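Local atomic coordinates of CdnC (Chryseobacterium gregarium DSM 19109, PDB entry 7MGV), a protein that probably uses ATP to install omega-ester macrocycles, single and bicyclic, in a ribosomally made precursor peptide, as a graspetide ATP-grasp ligase. Residues A[51-62]-A[77-86]. Sequence-based numbering, arbitrary orientation.
Sequences IRFNVDEYPLKN and LETPEKKNSL
Leu77 and Phe53 meet through a methyl group laid over an aromatic face: Leu77 CD1 stands 4.0 Å from the Phe53 ring centroid and 19° off the ring normal, which meets the criterion for a CH-pi contact. Traced outward, the CA-CB bond of Leu77 points toward segment 51-62, CG is anti to the backbone N (chi1 159°), and the chain forks at CG. Leu77 CD1 is displaced toward the Phe53 CD1-CE1 bond, while Leu77 CD2 reaches Ile51 CG2 at 3.9 Å and also brushes Phe53 CB. Ile51 extends this apolar patch, its CD1 lying 3.7 Å from Leu86 CD2 and equally close to Asn84 CB; Ile51 and Asn84 run alongside each other, heading opposite ways. At the other end, Asn62 CA approaches Glu78 O at 3.3 Å in a CA-H...O contact bent to 134° at the hydrogen, and Lys61 O sits 3.3 Å from Pro80 CD. Strand 48-54 is an outer strand of the parallel sheet, bonded to strand 22-28, whereas 77-86 spans the turn between strands 72-78 and 83-85 of a three-stranded antiparallel sheet. With no hydrogen bond between the segments, the Leu77-Phe53, Leu77-Ile51 and Ile51-Leu86 contacts are consistent with mainly apolar association of two sheets within the MvdD pre-ATP grasp region.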
loop_
_atom_site.group_PDB
_atom_site.type_symbol
_atom_site.label_atom_id
_atom_site.label_comp_id
_atom_site.label_asym_id
_atom_site.label_seq_id
_atom_site.Cartn_x
_atom_site.Cartn_y
_atom_site.Cartn_z
ATOM N N ILE A 51 -0.152 -8.621 -23.825
ATOM C CA ILE A 51 -1.488 -8.067 -23.639
ATOM C C ILE A 51 -1.334 -6.723 -22.944
ATOM O O ILE A 51 -0.854 -6.656 -21.805
ATOM C CB ILE A 51 -2.393 -9.009 -22.832
ATOM C CG1 ILE A 51 -2.578 -10.333 -23.575
ATOM C CG2 ILE A 51 -3.740 -8.354 -22.569
ATOM C CD1 ILE A 51 -3.472 -11.315 -22.852
ATOM N N ARG A 52 -1.736 -5.655 -23.627
ATOM C CA ARG A 52 -1.571 -4.299 -23.122
ATOM C C ARG A 52 -2.846 -3.859 -22.412
ATOM O O ARG A 52 -3.913 -3.783 -23.031
ATOM C CB ARG A 52 -1.231 -3.339 -24.260
ATOM C CG ARG A 52 -0.701 -1.988 -23.803
ATOM C CD ARG A 52 -0.188 -1.178 -24.983
ATOM N NE ARG A 52 0.808 -0.189 -24.582
ATOM C CZ ARG A 52 0.600 1.124 -24.581
ATOM N NH1 ARG A 52 -0.573 1.612 -24.960
ATOM N NH2 ARG A 52 1.565 1.949 -24.203
ATOM N N PHE A 53 -2.732 -3.571 -21.119
ATOM C CA PHE A 53 -3.831 -3.049 -20.312
ATOM C C PHE A 53 -3.465 -1.617 -19.938
ATOM O O PHE A 53 -2.731 -1.387 -18.972
ATOM C CB PHE A 53 -4.070 -3.918 -19.079
ATOM C CG PHE A 53 -5.327 -3.577 -18.317
ATOM C CD1 PHE A 53 -6.227 -2.638 -18.798
ATOM C CD2 PHE A 53 -5.608 -4.204 -17.113
ATOM C CE1 PHE A 53 -7.376 -2.329 -18.092
ATOM C CE2 PHE A 53 -6.756 -3.901 -16.406
ATOM C CZ PHE A 53 -7.641 -2.962 -16.895
ATOM N N ASN A 54 -3.977 -0.659 -20.705
ATOM C CA ASN A 54 -3.710 0.747 -20.435
ATOM C C ASN A 54 -4.639 1.223 -19.326
ATOM O O ASN A 54 -5.867 1.159 -19.457
ATOM C CB ASN A 54 -3.873 1.578 -21.703
ATOM C CG ASN A 54 -2.571 1.722 -22.464
ATOM O OD1 ASN A 54 -2.465 2.523 -23.390
ATOM N ND2 ASN A 54 -1.568 0.944 -22.070
ATOM N N VAL A 55 -4.043 1.708 -18.237
ATOM C CA VAL A 55 -4.763 1.835 -16.978
ATOM C C VAL A 55 -5.596 3.109 -16.898
ATOM O O VAL A 55 -6.579 3.148 -16.147
ATOM C CB VAL A 55 -3.754 1.740 -15.819
ATOM C CG1 VAL A 55 -3.134 3.097 -15.509
ATOM C CG2 VAL A 55 -4.399 1.130 -14.604
ATOM N N ASP A 56 -5.241 4.152 -17.652
ATOM C CA ASP A 56 -6.055 5.361 -17.662
ATOM C C ASP A 56 -7.380 5.149 -18.376
ATOM O O ASP A 56 -8.332 5.898 -18.127
ATOM C CB ASP A 56 -5.289 6.512 -18.315
ATOM C CG ASP A 56 -4.711 6.137 -19.665
ATOM O OD1 ASP A 56 -4.387 4.948 -19.868
ATOM O OD2 ASP A 56 -4.577 7.036 -20.522
ATOM N N GLU A 57 -7.466 4.145 -19.247
ATOM C CA GLU A 57 -8.692 3.857 -19.977
ATOM C C GLU A 57 -9.654 2.970 -19.198
ATOM O O GLU A 57 -10.692 2.584 -19.745
ATOM C CB GLU A 57 -8.362 3.201 -21.320
ATOM C CG GLU A 57 -7.279 3.902 -22.126
ATOM C CD GLU A 57 -7.751 5.179 -22.806
ATOM O OE1 GLU A 57 -7.667 5.242 -24.051
ATOM O OE2 GLU A 57 -8.187 6.124 -22.113
ATOM N N TYR A 58 -9.336 2.634 -17.945
ATOM C CA TYR A 58 -10.237 1.883 -17.079
ATOM C C TYR A 58 -10.901 2.836 -16.102
ATOM O O TYR A 58 -10.209 3.671 -15.504
ATOM C CB TYR A 58 -9.471 0.804 -16.313
ATOM C CG TYR A 58 -10.304 0.052 -15.297
ATOM C CD1 TYR A 58 -11.138 -0.989 -15.688
ATOM C CD2 TYR A 58 -10.256 0.380 -13.947
ATOM C CE1 TYR A 58 -11.902 -1.677 -14.765
ATOM C CE2 TYR A 58 -11.017 -0.305 -13.017
ATOM C CZ TYR A 58 -11.838 -1.330 -13.432
ATOM O OH TYR A 58 -12.596 -2.014 -12.510
ATOM N N PRO A 59 -12.225 2.753 -15.889
ATOM C CA PRO A 59 -13.139 1.757 -16.447
ATOM C C PRO A 59 -13.877 2.227 -17.697
ATOM O O PRO A 59 -14.770 1.527 -18.174
ATOM C CB PRO A 59 -14.123 1.547 -15.304
ATOM C CG PRO A 59 -14.264 2.927 -14.727
ATOM C CD PRO A 59 -12.921 3.624 -14.924
ATOM N N LEU A 60 -13.506 3.397 -18.219
ATOM C CA LEU A 60 -14.271 3.997 -19.309
ATOM C C LEU A 60 -14.116 3.205 -20.603
ATOM O O LEU A 60 -15.104 2.734 -21.177
ATOM C CB LEU A 60 -13.847 5.455 -19.507
ATOM C CG LEU A 60 -14.995 6.458 -19.651
ATOM C CD1 LEU A 60 -15.956 6.351 -18.475
ATOM C CD2 LEU A 60 -14.463 7.878 -19.781
ATOM N N LYS A 61 -12.882 3.043 -21.081
ATOM C CA LYS A 61 -12.647 2.487 -22.408
ATOM C C LYS A 61 -12.263 1.010 -22.403
ATOM O O LYS A 61 -12.322 0.375 -23.462
ATOM C CB LYS A 61 -11.571 3.304 -23.135
ATOM C CG LYS A 61 -12.046 4.700 -23.542
ATOM C CD LYS A 61 -10.919 5.538 -24.125
ATOM C CE LYS A 61 -11.435 6.844 -24.717
ATOM N NZ LYS A 61 -12.227 7.643 -23.740
ATOM N N ASN A 62 -11.877 0.448 -21.260
ATOM C CA ASN A 62 -11.710 -0.992 -21.121
ATOM C C ASN A 62 -12.795 -1.559 -20.216
ATOM O O ASN A 62 -13.401 -0.848 -19.411
ATOM C CB ASN A 62 -10.336 -1.367 -20.549
ATOM C CG ASN A 62 -9.193 -0.662 -21.241
ATOM O OD1 ASN A 62 -8.631 0.291 -20.710
ATOM N ND2 ASN A 62 -8.842 -1.128 -22.435
ATOM N N LEU A 77 -10.600 -9.339 -20.355
ATOM C CA LEU A 77 -10.301 -7.929 -20.556
ATOM C C LEU A 77 -10.686 -7.549 -21.980
ATOM O O LEU A 77 -10.238 -8.184 -22.943
ATOM C CB LEU A 77 -8.822 -7.649 -20.307
ATOM C CG LEU A 77 -8.189 -6.397 -20.915
ATOM C CD1 LEU A 77 -8.729 -5.098 -20.306
ATOM C CD2 LEU A 77 -6.677 -6.475 -20.796
ATOM N N GLU A 78 -11.512 -6.514 -22.117
ATOM C CA GLU A 78 -12.007 -6.047 -23.408
ATOM C C GLU A 78 -11.473 -4.645 -23.661
ATOM O O GLU A 78 -11.781 -3.710 -22.909
ATOM C CB GLU A 78 -13.536 -6.083 -23.455
ATOM C CG GLU A 78 -14.116 -7.432 -23.036
ATOM C CD GLU A 78 -15.366 -7.795 -23.811
ATOM O OE1 GLU A 78 -15.839 -8.943 -23.676
ATOM O OE2 GLU A 78 -15.874 -6.930 -24.553
ATOM N N THR A 79 -10.666 -4.524 -24.710
ATOM C CA THR A 79 -9.935 -3.353 -25.160
ATOM C C THR A 79 -10.507 -2.861 -26.483
ATOM O O THR A 79 -11.123 -3.637 -27.227
ATOM C CB THR A 79 -8.448 -3.723 -25.330
ATOM O OG1 THR A 79 -7.956 -4.317 -24.122
ATOM C CG2 THR A 79 -7.577 -2.521 -25.669
ATOM N N PRO A 80 -10.357 -1.573 -26.808
ATOM C CA PRO A 80 -10.643 -1.126 -28.181
ATOM C C PRO A 80 -9.864 -1.883 -29.241
ATOM O O PRO A 80 -10.317 -1.949 -30.391
ATOM C CB PRO A 80 -10.255 0.357 -28.154
ATOM C CG PRO A 80 -10.505 0.771 -26.747
ATOM C CD PRO A 80 -10.237 -0.434 -25.874
ATOM N N GLU A 81 -8.713 -2.457 -28.895
ATOM C CA GLU A 81 -7.885 -3.190 -29.845
ATOM C C GLU A 81 -8.192 -4.684 -29.856
ATOM O O GLU A 81 -8.461 -5.256 -30.919
ATOM C CB GLU A 81 -6.402 -2.965 -29.529
ATOM C CG GLU A 81 -5.898 -1.571 -29.858
ATOM C CD GLU A 81 -4.978 -1.012 -28.791
ATOM O OE1 GLU A 81 -4.275 -0.017 -29.068
ATOM O OE2 GLU A 81 -4.953 -1.574 -27.676
ATOM N N LYS A 82 -8.149 -5.331 -28.691
ATOM C CA LYS A 82 -8.272 -6.779 -28.608
ATOM C C LYS A 82 -9.235 -7.153 -27.492
ATOM O O LYS A 82 -9.606 -6.328 -26.653
ATOM C CB LYS A 82 -6.909 -7.444 -28.362
ATOM C CG LYS A 82 -5.708 -6.610 -28.793
ATOM C CD LYS A 82 -4.391 -7.283 -28.437
ATOM C CE LYS A 82 -4.090 -7.181 -26.948
ATOM N NZ LYS A 82 -3.424 -5.892 -26.599
ATOM N N LYS A 83 -9.649 -8.417 -27.498
ATOM C CA LYS A 83 -10.380 -9.028 -26.395
ATOM C C LYS A 83 -9.604 -10.260 -25.953
ATOM O O LYS A 83 -9.348 -11.154 -26.767
ATOM C CB LYS A 83 -11.806 -9.398 -26.802
ATOM C CG LYS A 83 -12.701 -9.774 -25.633
ATOM C CD LYS A 83 -13.435 -11.080 -25.891
ATOM C CE LYS A 83 -12.493 -12.273 -25.827
ATOM N NZ LYS A 83 -11.866 -12.419 -24.484
ATOM N N ASN A 84 -9.233 -10.307 -24.675
ATOM C CA ASN A 84 -8.342 -11.338 -24.166
ATOM C C ASN A 84 -8.908 -11.934 -22.884
ATOM O O ASN A 84 -9.783 -11.356 -22.237
ATOM C CB ASN A 84 -6.939 -10.776 -23.901
ATOM C CG ASN A 84 -6.359 -10.060 -25.106
ATOM O OD1 ASN A 84 -6.528 -8.851 -25.263
ATOM N ND2 ASN A 84 -5.667 -10.804 -25.960
ATOM N N SER A 85 -8.398 -13.113 -22.532
ATOM C CA SER A 85 -8.650 -13.735 -21.240
ATOM C C SER A 85 -7.342 -13.778 -20.461
ATOM O O SER A 85 -6.294 -14.118 -21.015
ATOM C CB SER A 85 -9.231 -15.144 -21.407
ATOM O OG SER A 85 -8.234 -16.134 -21.247
ATOM N N LEU A 86 -7.399 -13.422 -19.178
ATOM C CA LEU A 86 -6.190 -13.173 -18.406
ATOM C C LEU A 86 -5.921 -14.187 -17.303
ATOM O O LEU A 86 -4.833 -14.156 -16.718
ATOM C CB LEU A 86 -6.242 -11.774 -17.777
ATOM C CG LEU A 86 -6.533 -10.616 -18.732
ATOM C CD1 LEU A 86 -6.702 -9.329 -17.950
ATOM C CD2 LEU A 86 -5.426 -10.481 -19.766
#